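PDB 5D79: berberine bridge enzyme-like 28 from Arabidopsis thaliana, which binds FAD, is classed as an oxidoreductase of the oxygen-dependent FAD-linked family, and takes part in the plant's adaptation to salt stress. Local coordinates for residues 154-159 and 167-172; 364-369 and 473-478; 427-432 and 453-458. One frame throughout, in Å; residues are numbered along the deposited sequence.

Contact 1: residues 154-159 and 167-172; sequences GELYYE and LAFPAG
The ring of Tyr157 reaches out from helix 153-163 to overlap the methyl of Ala171 obliquely, its CZ lying 4.1 Å from Ala171 CB. With CG anti to the carbonyl carbon (chi1 -73°), the phenol runs lengthwise into the bend of 167-172. There Tyr157 OH donates to Gly172 O at 2.7 Å, meeting a lone pair in the carbonyl plane at a C=O...O angle of 139°; the same oxygen sits at the ring's edge, near its plane. A water gives its own proton to Tyr157 OH at 2.8 Å, so the hydroxyl both donates and accepts. That water also donates to Phe169 O and accepts from Ala171 N, bridging the two sides of the inverse gamma turn centred on Pro170, whose direct bond from Ala171 N to Phe169 O is weak.

One residue earlier, Leu156 holds CG anti to the backbone N (chi1 172°) and sends CD2 obliquely against the Phe169 ring, 3.9 Å from Phe169 CD2. Phe183 of helix 179-184 touches both of these side chains, and Trp336 meets the Tyr157 ring edge-to-face.

The chemistry is thus divided within the PCMH-type FAD-binding domain: a small greasy patch lies beside a buried phenol that, with one water, serves Gly172 O, Phe169 O and Ala171 N, and the nearest atoms of Gly172 are about 5 Å from the bound FAD.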
loop_
_atom_site.group_PDB
_atom_site.type_symbol
_atom_site.label_atom_id
_atom_site.label_comp_id
_atom_site.label_asym_id
_atom_site.label_seq_id
_atom_site.Cartn_x
_atom_site.Cartn_y
_atom_site.Cartn_z
ATOM N N GLY A 154 -7.144 8.055 5.178
ATOM C CA GLY A 154 -7.431 9.403 5.626
ATOM C C GLY A 154 -8.744 9.555 6.383
ATOM O O GLY A 154 -8.805 10.249 7.401
ATOM N N GLU A 155 -9.799 8.912 5.895
ATOM C CA GLU A 155 -11.096 8.984 6.562
ATOM C C GLU A 155 -11.001 8.321 7.936
ATOM O O GLU A 155 -11.539 8.832 8.929
ATOM C CB GLU A 155 -12.193 8.328 5.705
ATOM C CG GLU A 155 -12.581 9.130 4.458
ATOM C CD GLU A 155 -13.265 8.294 3.361
ATOM O OE1 GLU A 155 -13.402 7.057 3.510
ATOM O OE2 GLU A 155 -13.657 8.894 2.337
ATOM N N LEU A 156 -10.308 7.187 7.990
ATOM C CA LEU A 156 -10.123 6.474 9.245
ATOM C C LEU A 156 -9.351 7.341 10.244
ATOM O O LEU A 156 -9.757 7.502 11.407
ATOM C CB LEU A 156 -9.394 5.154 9.010
ATOM C CG LEU A 156 -8.993 4.451 10.299
ATOM C CD1 LEU A 156 -10.234 4.036 11.072
ATOM C CD2 LEU A 156 -8.106 3.260 9.996
ATOM N N TYR A 157 -8.238 7.893 9.776
ATOM C CA TYR A 157 -7.439 8.807 10.570
ATOM C C TYR A 157 -8.296 9.924 11.148
ATOM O O TYR A 157 -8.203 10.251 12.337
ATOM C CB TYR A 157 -6.319 9.399 9.720
ATOM C CG TYR A 157 -5.225 8.423 9.409
ATOM C CD1 TYR A 157 -5.082 7.261 10.148
ATOM C CD2 TYR A 157 -4.324 8.659 8.374
ATOM C CE1 TYR A 157 -4.065 6.358 9.863
ATOM C CE2 TYR A 157 -3.301 7.765 8.089
ATOM C CZ TYR A 157 -3.181 6.624 8.841
ATOM O OH TYR A 157 -2.182 5.729 8.575
ATOM N N TYR A 158 -9.138 10.496 10.295
ATOM C CA TYR A 158 -9.960 11.641 10.663
ATOM C C TYR A 158 -10.932 11.276 11.766
ATOM O O TYR A 158 -11.148 12.043 12.697
ATOM C CB TYR A 158 -10.718 12.164 9.447
ATOM C CG TYR A 158 -11.528 13.401 9.712
ATOM C CD1 TYR A 158 -10.906 14.631 9.931
ATOM C CD2 TYR A 158 -12.918 13.353 9.725
ATOM C CE1 TYR A 158 -11.651 15.776 10.161
ATOM C CE2 TYR A 158 -13.670 14.491 9.953
ATOM C CZ TYR A 158 -13.035 15.698 10.170
ATOM O OH TYR A 158 -13.793 16.824 10.398
ATOM N N GLU A 159 -11.508 10.087 11.658
ATOM C CA GLU A 159 -12.515 9.640 12.609
ATOM C C GLU A 159 -11.884 9.454 13.998
ATOM O O GLU A 159 -12.398 9.947 15.004
ATOM C CB GLU A 159 -13.169 8.356 12.080
ATOM C CG GLU A 159 -14.369 7.841 12.863
ATOM C CD GLU A 159 -15.505 8.846 13.010
ATOM O OE1 GLU A 159 -15.771 9.654 12.074
ATOM O OE2 GLU A 159 -16.136 8.803 14.093
ATOM N N LEU A 167 -5.239 7.911 20.860
ATOM C CA LEU A 167 -5.269 6.675 20.088
ATOM C C LEU A 167 -4.888 6.928 18.642
ATOM O O LEU A 167 -4.997 8.049 18.145
ATOM C CB LEU A 167 -6.646 6.017 20.139
ATOM C CG LEU A 167 -7.144 5.410 21.451
ATOM C CD1 LEU A 167 -8.461 4.684 21.207
ATOM C CD2 LEU A 167 -6.115 4.485 22.047
ATOM N N ALA A 168 -4.442 5.872 17.975
ATOM C CA ALA A 168 -3.992 5.953 16.594
ATOM C C ALA A 168 -4.219 4.623 15.892
ATOM O O ALA A 168 -4.708 3.662 16.484
ATOM C CB ALA A 168 -2.508 6.338 16.530
ATOM N N PHE A 169 -3.869 4.563 14.619
ATOM C CA PHE A 169 -3.835 3.287 13.959
ATOM C C PHE A 169 -2.659 3.294 13.002
ATOM O O PHE A 169 -2.444 4.274 12.296
ATOM C CB PHE A 169 -5.151 2.983 13.239
ATOM C CG PHE A 169 -5.202 1.594 12.686
ATOM C CD1 PHE A 169 -5.425 0.515 13.525
ATOM C CD2 PHE A 169 -4.970 1.358 11.338
ATOM C CE1 PHE A 169 -5.433 -0.772 13.029
ATOM C CE2 PHE A 169 -4.979 0.065 10.830
ATOM C CZ PHE A 169 -5.214 -0.994 11.671
ATOM N N PRO A 170 -1.879 2.199 12.997
ATOM C CA PRO A 170 -0.671 2.094 12.180
ATOM C C PRO A 170 -0.964 1.704 10.727
ATOM O O PRO A 170 -1.021 0.519 10.419
ATOM C CB PRO A 170 0.120 1.000 12.895
ATOM C CG PRO A 170 -0.938 0.111 13.468
ATOM C CD PRO A 170 -2.069 1.013 13.855
ATOM N N ALA A 171 -1.173 2.690 9.857
ATOM C CA ALA A 171 -1.325 2.447 8.421
ATOM C C ALA A 171 -0.435 3.423 7.658
ATOM O O ALA A 171 0.412 4.080 8.268
ATOM C CB ALA A 171 -2.777 2.584 7.993
ATOM N N GLY A 172 -0.627 3.531 6.344
ATOM C CA GLY A 172 0.244 4.349 5.513
ATOM C C GLY A 172 0.121 5.850 5.708
ATOM O O GLY A 172 -0.783 6.338 6.404
HETATM O O HOH W 1 -0.594 5.504 10.871
#

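Contact 2: residues 364-369 and 473-478. With FAD (flavin-adenine dinucleotide), chain E.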
loop_
_atom_site.group_PDB
_atom_site.type_symbol
_atom_site.label_atom_id
_atom_site.label_comp_id
_atom_site.label_asym_id
_atom_site.label_seq_id
_atom_site.Cartn_x
_atom_site.Cartn_y
_atom_site.Cartn_z
ATOM N N SER A 364 1.115 10.475 -12.576
ATOM C CA SER A 364 1.328 9.067 -12.903
ATOM C C SER A 364 2.650 8.626 -12.309
ATOM O O SER A 364 3.514 9.453 -12.028
ATOM C CB SER A 364 1.330 8.837 -14.416
ATOM O OG SER A 364 0.076 9.151 -14.988
ATOM N N PHE A 365 2.823 7.324 -12.125
ATOM C CA PHE A 365 4.061 6.839 -11.545
ATOM C C PHE A 365 4.381 5.398 -11.961
ATOM O O PHE A 365 3.512 4.660 -12.436
ATOM C CB PHE A 365 4.004 6.962 -10.012
ATOM C CG PHE A 365 2.914 6.144 -9.378
ATOM C CD1 PHE A 365 3.108 4.796 -9.097
ATOM C CD2 PHE A 365 1.688 6.720 -9.064
ATOM C CE1 PHE A 365 2.100 4.036 -8.529
ATOM C CE2 PHE A 365 0.670 5.959 -8.487
ATOM C CZ PHE A 365 0.878 4.616 -8.223
ATOM N N LYS A 366 5.648 5.032 -11.809
ATOM C CA LYS A 366 6.083 3.651 -11.845
ATOM C C LYS A 366 6.904 3.421 -10.585
ATOM O O LYS A 366 7.831 4.180 -10.308
ATOM C CB LYS A 366 6.907 3.357 -13.092
ATOM C CG LYS A 366 7.538 1.990 -13.069
ATOM C CD LYS A 366 6.484 0.909 -12.913
ATOM C CE LYS A 366 7.142 -0.444 -12.763
ATOM N NZ LYS A 366 6.177 -1.586 -12.718
ATOM N N GLY A 367 6.551 2.398 -9.811
ATOM C CA GLY A 367 7.275 2.080 -8.596
ATOM C C GLY A 367 7.748 0.639 -8.539
ATOM O O GLY A 367 7.084 -0.275 -9.039
ATOM N N LYS A 368 8.921 0.453 -7.932
ATOM C CA LYS A 368 9.490 -0.864 -7.630
ATOM C C LYS A 368 10.084 -0.784 -6.232
ATOM O O LYS A 368 10.333 0.308 -5.740
ATOM C CB LYS A 368 10.557 -1.260 -8.656
ATOM C CG LYS A 368 10.101 -1.136 -10.120
ATOM C CD LYS A 368 11.229 -1.453 -11.109
ATOM C CE LYS A 368 11.493 -2.946 -11.241
ATOM N NZ LYS A 368 10.523 -3.617 -12.132
ATOM N N ASP A 369 10.304 -1.911 -5.567
ATOM C CA ASP A 369 10.947 -1.814 -4.269
ATOM C C ASP A 369 11.825 -3.030 -3.945
ATOM O O ASP A 369 11.864 -4.004 -4.693
ATOM C CB ASP A 369 9.892 -1.550 -3.181
ATOM C CG ASP A 369 9.254 -2.813 -2.617
ATOM O OD1 ASP A 369 9.024 -3.792 -3.350
ATOM O OD2 ASP A 369 8.963 -2.806 -1.401
ATOM N N PHE A 473 3.114 -2.724 -3.364
ATOM C CA PHE A 473 3.707 -2.074 -4.535
ATOM C C PHE A 473 3.702 -3.069 -5.710
ATOM O O PHE A 473 4.754 -3.564 -6.104
ATOM C CB PHE A 473 5.144 -1.584 -4.252
ATOM C CG PHE A 473 5.250 -0.534 -3.157
ATOM C CD1 PHE A 473 4.242 0.402 -2.952
ATOM C CD2 PHE A 473 6.371 -0.487 -2.328
ATOM C CE1 PHE A 473 4.347 1.369 -1.940
ATOM C CE2 PHE A 473 6.480 0.465 -1.313
ATOM C CZ PHE A 473 5.468 1.395 -1.121
ATOM N N LYS A 474 2.523 -3.378 -6.249
ATOM C CA LYS A 474 2.408 -4.378 -7.317
ATOM C C LYS A 474 3.282 -4.046 -8.537
ATOM O O LYS A 474 3.294 -2.910 -9.020
ATOM C CB LYS A 474 0.946 -4.543 -7.762
ATOM C CG LYS A 474 0.243 -5.781 -7.212
ATOM C CD LYS A 474 -1.056 -6.030 -7.960
ATOM C CE LYS A 474 -2.136 -6.628 -7.057
ATOM N NZ LYS A 474 -3.483 -6.574 -7.710
ATOM N N ASP A 475 4.012 -5.051 -9.022
ATOM C CA ASP A 475 4.947 -4.869 -10.123
ATOM C C ASP A 475 4.880 -6.056 -11.105
ATOM O O ASP A 475 5.399 -7.143 -10.848
ATOM C CB ASP A 475 6.365 -4.676 -9.564
ATOM C CG ASP A 475 7.384 -4.307 -10.634
ATOM O OD1 ASP A 475 6.996 -3.962 -11.783
ATOM O OD2 ASP A 475 8.590 -4.364 -10.305
ATOM N N MET A 476 4.220 -5.829 -12.235
ATOM C CA MET A 476 4.094 -6.841 -13.281
ATOM C C MET A 476 5.438 -7.262 -13.848
ATOM O O MET A 476 5.554 -8.329 -14.455
ATOM C CB MET A 476 3.217 -6.314 -14.412
ATOM C CG MET A 476 1.858 -5.899 -13.950
ATOM S SD MET A 476 0.939 -7.374 -13.565
ATOM C CE MET A 476 0.060 -7.536 -15.122
ATOM N N ASP A 477 6.440 -6.406 -13.661
ATOM C CA ASP A 477 7.789 -6.660 -14.157
ATOM C C ASP A 477 8.478 -7.798 -13.408
ATOM O O ASP A 477 9.472 -8.337 -13.894
ATOM C CB ASP A 477 8.645 -5.390 -14.079
ATOM C CG ASP A 477 8.240 -4.345 -15.110
ATOM O OD1 ASP A 477 7.443 -4.675 -16.025
ATOM O OD2 ASP A 477 8.733 -3.198 -15.014
ATOM N N LEU A 478 7.948 -8.166 -12.241
ATOM C CA LEU A 478 8.424 -9.360 -11.530
ATOM C C LEU A 478 7.831 -10.651 -12.131
ATOM O O LEU A 478 8.289 -11.761 -11.831
ATOM C CB LEU A 478 8.089 -9.277 -10.035
ATOM C CG LEU A 478 8.301 -7.931 -9.336
ATOM C CD1 LEU A 478 7.872 -8.020 -7.877
ATOM C CD2 LEU A 478 9.745 -7.470 -9.459
HETATM P PA FAD E . -7.143 -0.565 -4.940
HETATM O O1A FAD E . -6.638 -0.379 -6.349
HETATM O O2A FAD E . -8.600 -0.197 -4.784
HETATM O O5B FAD E . -6.852 -2.080 -4.459
HETATM C C5B FAD E . -5.588 -2.693 -4.674
HETATM C C4B FAD E . -5.667 -4.225 -4.683
HETATM O O4B FAD E . -6.419 -4.662 -3.565
HETATM C C3B FAD E . -6.365 -4.737 -5.934
HETATM O O3B FAD E . -5.794 -5.950 -6.377
HETATM C C2B FAD E . -7.794 -4.943 -5.465
HETATM O O2B FAD E . -8.470 -5.944 -6.204
HETATM C C1B FAD E . -7.623 -5.279 -3.987
HETATM N N9A FAD E . -8.751 -4.860 -3.128
HETATM C C8A FAD E . -9.178 -3.588 -2.819
HETATM N N7A FAD E . -10.239 -3.683 -1.977
HETATM C C5A FAD E . -10.496 -4.992 -1.741
HETATM C C6A FAD E . -11.450 -5.659 -0.972
HETATM N N6A FAD E . -12.195 -5.004 -0.090
HETATM N N1A FAD E . -11.452 -7.040 -0.934
HETATM C C2A FAD E . -10.512 -7.754 -1.644
HETATM N N3A FAD E . -9.574 -7.087 -2.407
HETATM C C4A FAD E . -9.562 -5.734 -2.456
HETATM N N1 FAD E . 1.502 1.464 0.780
HETATM C C2 FAD E . 2.204 1.401 1.972
HETATM O O2 FAD E . 2.036 0.453 2.749
HETATM N N3 FAD E . 3.085 2.424 2.299
HETATM C C4 FAD E . 3.279 3.504 1.453
HETATM O O4 FAD E . 3.980 4.446 1.827
HETATM C C4X FAD E . 2.553 3.575 0.263
HETATM N N5 FAD E . 2.616 4.699 -0.546
HETATM C C5X FAD E . 1.667 4.876 -1.543
HETATM C C6 FAD E . 1.538 6.093 -2.210
HETATM C C7 FAD E . 0.582 6.253 -3.217
HETATM C C7M FAD E . 0.460 7.563 -3.935
HETATM C C8 FAD E . -0.284 5.205 -3.531
HETATM C C8M FAD E . -1.302 5.342 -4.625
HETATM C C9 FAD E . -0.153 3.990 -2.868
HETATM C C9A FAD E . 0.851 3.805 -1.912
HETATM N N10 FAD E . 1.009 2.585 -1.273
HETATM C C10 FAD E . 1.642 2.557 -0.046
HETATM C "C1'" FAD E . 0.432 1.336 -1.864
HETATM C "C2'" FAD E . -0.979 1.036 -1.396
HETATM O "O2'" FAD E . -0.953 0.725 -0.020
HETATM C "C3'" FAD E . -1.500 -0.134 -2.222
HETATM O "O3'" FAD E . -1.617 0.287 -3.564
HETATM C "C4'" FAD E . -2.867 -0.587 -1.773
HETATM O "O4'" FAD E . -3.075 -1.920 -2.159
HETATM C "C5'" FAD E . -3.923 0.237 -2.476
HETATM O "O5'" FAD E . -5.153 0.056 -1.813
HETATM P P FAD E . -6.443 0.766 -2.446
HETATM O O1P FAD E . -7.692 0.235 -1.792
HETATM O O2P FAD E . -6.353 2.266 -2.313
HETATM O O3P FAD E . -6.226 0.362 -3.992
HETATM O O HOH W 2 4.919 -1.206 -10.274
HETATM O O HOH W 3 9.197 -4.453 -7.405
HETATM O O HOH W 4 7.376 -4.495 -5.414
#
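Two lysines from strand 363-372 grip one carboxylate, that of Asp475, from different directions. Lys366, bent at chi2, crosses the acid at about a right angle and brings NZ to 2.7 Å from Asp475 OD1, well above the carboxylate plane. Lys368 curls at chi3 and chi4, so that its NZ doubles back to Asp475 OD2 at 2.8 Å and uses the syn lone pair. OD1 takes a second bond, also from above the plane, from the backbone N of Asp477 (3.1 Å), which closes an Asx turn, while a water donates to OD2. Asp477, the exposed member of the network, adds a second negative charge: its OD2 accepts a weak bond from Lys368 NZ at 3.4 Å and forms only a long ion pair with Lys366.

Lys366 NZ has further partners in Glu114 and in a water that accepts from NZ and donates to Gly367 O and Lys474 O; Lys368 makes a cation-pi contact with Tyr455. An alanine in place of Asp475 would remove the acceptor shared by both lysines and the turn, and would probably leave two buried charges poorly balanced and the loop less firmly held.

Asp369 stands across the edge of the Phe473 ring, OD2 lying 3.6 Å from Phe473 CD2 with the two planes 88° apart. Its OD1 accepts from Tyr470 N and from a water shared with Phe473 O. Phe473 CE1 in turn comes within 3.5 Å of FAD C10, and Lys474 NZ donates to the ribose hydroxyl O3B of FAD at 2.7 Å. Phe473 and Lys474 thus belong to the FAD pocket of this berberine bridge enzyme-like protein, and the salt-bridge network ties the loop carrying them to strand 363-372.

Contact 3: residues 427-432 and 453-458; sequences IQYVAY and SVYEFM
Tyr429 is the bump here, a ring projecting from strand 425-434 into a hollow on helix 441-458 lined by Val454, Tyr455 and Met458; its chi1 of -26°, off the staggered values, aims the ring at the helix. Helix and strand segments run nearly antiparallel, 160° between their directions, with the axes 9.6 Å apart at their closest. Across that gap the phenol lies against the helix, with the backbone CA of Tyr455 over one of its faces.

Val454 fills the near end. Its CG1 occupies the crowded position between backbone N and carbonyl carbon (chi1 60°) and packs 3.9 Å from Tyr429 CB, while CG2 stands obliquely beside the ring at CD2. Tyr455 closes another border of the hollow. Its CG is anti to the backbone N, so the ring projects outward from the helix, and the two tyrosines cross at about a right angle, Tyr429 CE1 being 3.8 Å from Tyr455 CD2.

At the far end the bent chain of Met458, folded at both chi2 and chi3, wraps the tip of the phenol: Met458 CG lies 3.7 Å from Tyr429 CE2, and CG and CB both approach the hydroxyl oxygen. The same fold carries CE over to Ile427, where Met458 CE meets the outer methyl CD1 at 4.3 Å, a looser touch. Ile384 of helix 378-388 packs on both Val454 and Met458, so a second helix backs this wall.

Although the fit is apolar, the Tyr429 hydroxyl is not stranded, since it is hydrogen-bonded to Asp370 OD2 of strand 363-372. Helix 441-458 thus packs on the seven-stranded antiparallel sheet through van der Waals contacts around one aromatic ring of strand 425-434, whose polar tip is satisfied from the neighbouring strand.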
loop_
_atom_site.group_PDB
_atom_site.type_symbol
_atom_site.label_atom_id
_atom_site.label_comp_id
_atom_site.label_asym_id
_atom_site.label_seq_id
_atom_site.Cartn_x
_atom_site.Cartn_y
_atom_site.Cartn_z
ATOM N N ILE A 427 13.279 -0.220 0.599
ATOM C CA ILE A 427 13.604 0.898 -0.261
ATOM C C ILE A 427 12.706 0.887 -1.503
ATOM O O ILE A 427 12.548 -0.143 -2.162
ATOM C CB ILE A 427 15.111 0.883 -0.651
ATOM C CG1 ILE A 427 15.449 2.012 -1.623
ATOM C CG2 ILE A 427 15.521 -0.456 -1.225
ATOM C CD1 ILE A 427 16.933 2.195 -1.777
ATOM N N GLN A 428 12.093 2.032 -1.791
ATOM C CA GLN A 428 11.241 2.170 -2.961
ATOM C C GLN A 428 11.847 3.158 -3.936
ATOM O O GLN A 428 12.262 4.236 -3.558
ATOM C CB GLN A 428 9.830 2.629 -2.565
ATOM C CG GLN A 428 8.877 2.798 -3.746
ATOM C CD GLN A 428 7.592 3.525 -3.392
ATOM O OE1 GLN A 428 7.440 4.060 -2.285
ATOM N NE2 GLN A 428 6.653 3.554 -4.340
ATOM N N TYR A 429 11.907 2.768 -5.198
ATOM C CA TYR A 429 12.303 3.665 -6.279
ATOM C C TYR A 429 11.054 3.986 -7.090
ATOM O O TYR A 429 10.464 3.101 -7.711
ATOM C CB TYR A 429 13.366 3.023 -7.176
ATOM C CG TYR A 429 14.223 1.956 -6.508
ATOM C CD1 TYR A 429 13.789 0.626 -6.426
ATOM C CD2 TYR A 429 15.481 2.265 -5.989
ATOM C CE1 TYR A 429 14.572 -0.349 -5.835
ATOM C CE2 TYR A 429 16.263 1.298 -5.389
ATOM C CZ TYR A 429 15.810 -0.008 -5.315
ATOM O OH TYR A 429 16.598 -0.982 -4.729
ATOM N N VAL A 430 10.637 5.244 -7.084
ATOM C CA VAL A 430 9.391 5.611 -7.756
ATOM C C VAL A 430 9.568 6.909 -8.560
ATOM O O VAL A 430 10.141 7.884 -8.083
ATOM C CB VAL A 430 8.223 5.739 -6.736
ATOM C CG1 VAL A 430 8.608 6.653 -5.576
ATOM C CG2 VAL A 430 6.938 6.202 -7.410
ATOM N N ALA A 431 9.123 6.894 -9.808
ATOM C CA ALA A 431 9.197 8.085 -10.627
ATOM C C ALA A 431 7.786 8.595 -10.876
ATOM O O ALA A 431 6.914 7.827 -11.259
ATOM C CB ALA A 431 9.920 7.801 -11.941
ATOM N N TYR A 432 7.570 9.885 -10.629
ATOM C CA TYR A 432 6.294 10.531 -10.893
ATOM C C TYR A 432 6.404 11.403 -12.133
ATOM O O TYR A 432 7.481 11.897 -12.465
ATOM C CB TYR A 432 5.850 11.372 -9.690
ATOM C CG TYR A 432 5.521 10.542 -8.469
ATOM C CD1 TYR A 432 6.506 10.179 -7.560
ATOM C CD2 TYR A 432 4.226 10.118 -8.228
ATOM C CE1 TYR A 432 6.204 9.408 -6.451
ATOM C CE2 TYR A 432 3.915 9.362 -7.125
ATOM C CZ TYR A 432 4.906 9.001 -6.240
ATOM O OH TYR A 432 4.587 8.229 -5.145
ATOM N N SER A 453 16.302 0.886 -14.371
ATOM C CA SER A 453 17.760 0.935 -14.414
ATOM C C SER A 453 18.395 1.019 -13.025
ATOM O O SER A 453 19.412 0.372 -12.766
ATOM C CB SER A 453 18.220 2.117 -15.274
ATOM O OG SER A 453 19.623 2.102 -15.455
ATOM N N VAL A 454 17.796 1.805 -12.134
ATOM C CA VAL A 454 18.314 1.936 -10.773
ATOM C C VAL A 454 18.074 0.630 -10.011
ATOM O O VAL A 454 18.913 0.198 -9.223
ATOM C CB VAL A 454 17.681 3.168 -10.006
ATOM C CG1 VAL A 454 16.168 3.060 -9.877
ATOM C CG2 VAL A 454 18.315 3.348 -8.634
ATOM N N TYR A 455 16.941 -0.006 -10.278
ATOM C CA TYR A 455 16.602 -1.288 -9.671
ATOM C C TYR A 455 17.606 -2.357 -10.078
ATOM O O TYR A 455 18.124 -3.104 -9.234
ATOM C CB TYR A 455 15.190 -1.689 -10.083
ATOM C CG TYR A 455 14.679 -3.030 -9.578
ATOM C CD1 TYR A 455 14.881 -4.203 -10.309
ATOM C CD2 TYR A 455 13.928 -3.112 -8.410
ATOM C CE1 TYR A 455 14.381 -5.422 -9.870
ATOM C CE2 TYR A 455 13.422 -4.332 -7.968
ATOM C CZ TYR A 455 13.651 -5.476 -8.703
ATOM O OH TYR A 455 13.147 -6.670 -8.263
ATOM N N GLU A 456 17.880 -2.428 -11.378
ATOM C CA GLU A 456 18.899 -3.346 -11.873
ATOM C C GLU A 456 20.247 -3.051 -11.198
ATOM O O GLU A 456 20.962 -3.972 -10.799
ATOM C CB GLU A 456 19.029 -3.264 -13.399
ATOM C CG GLU A 456 17.822 -3.787 -14.163
ATOM C CD GLU A 456 17.434 -5.196 -13.768
ATOM O OE1 GLU A 456 18.301 -6.088 -13.833
ATOM O OE2 GLU A 456 16.263 -5.415 -13.385
ATOM N N PHE A 457 20.574 -1.771 -11.050
ATOM C CA PHE A 457 21.832 -1.416 -10.437
ATOM C C PHE A 457 21.911 -1.955 -9.015
ATOM O O PHE A 457 22.974 -2.393 -8.573
ATOM C CB PHE A 457 22.060 0.096 -10.412
ATOM C CG PHE A 457 23.212 0.488 -9.530
ATOM C CD1 PHE A 457 24.520 0.227 -9.926
ATOM C CD2 PHE A 457 22.993 1.044 -8.281
ATOM C CE1 PHE A 457 25.592 0.542 -9.107
ATOM C CE2 PHE A 457 24.065 1.358 -7.456
ATOM C CZ PHE A 457 25.368 1.105 -7.873
ATOM N N MET A 458 20.786 -1.933 -8.308
ATOM C CA MET A 458 20.769 -2.269 -6.882
ATOM C C MET A 458 20.821 -3.771 -6.595
ATOM O O MET A 458 20.944 -4.163 -5.441
ATOM C CB MET A 458 19.524 -1.671 -6.218
ATOM C CG MET A 458 19.579 -0.173 -6.033
ATOM S SD MET A 458 20.784 0.302 -4.778
ATOM C CE MET A 458 20.039 -0.406 -3.315
#

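All three contacts are buried, although contact 2 reaches the surface at Asp477. Contacts 2 and 3 share one antiparallel sheet: strands 363-372 and 425-434 are neighbours in it, Lys368 O probably accepting from Tyr429 N at 3.0 Å, and their centres are about 10 Å apart. Contact 1 lies on the opposite side of the chain's centre, its centre about 25 Å from that of contact 2. Contact 2 touches FAD directly and depends on charges and waters; contact 1 approaches it at Gly172 and mixes a phenol and one water with apolar packing; contact 3, the most remote, with the Ile427 side chain about 12 Å from FAD at the nearest atoms, rests on apolar shape.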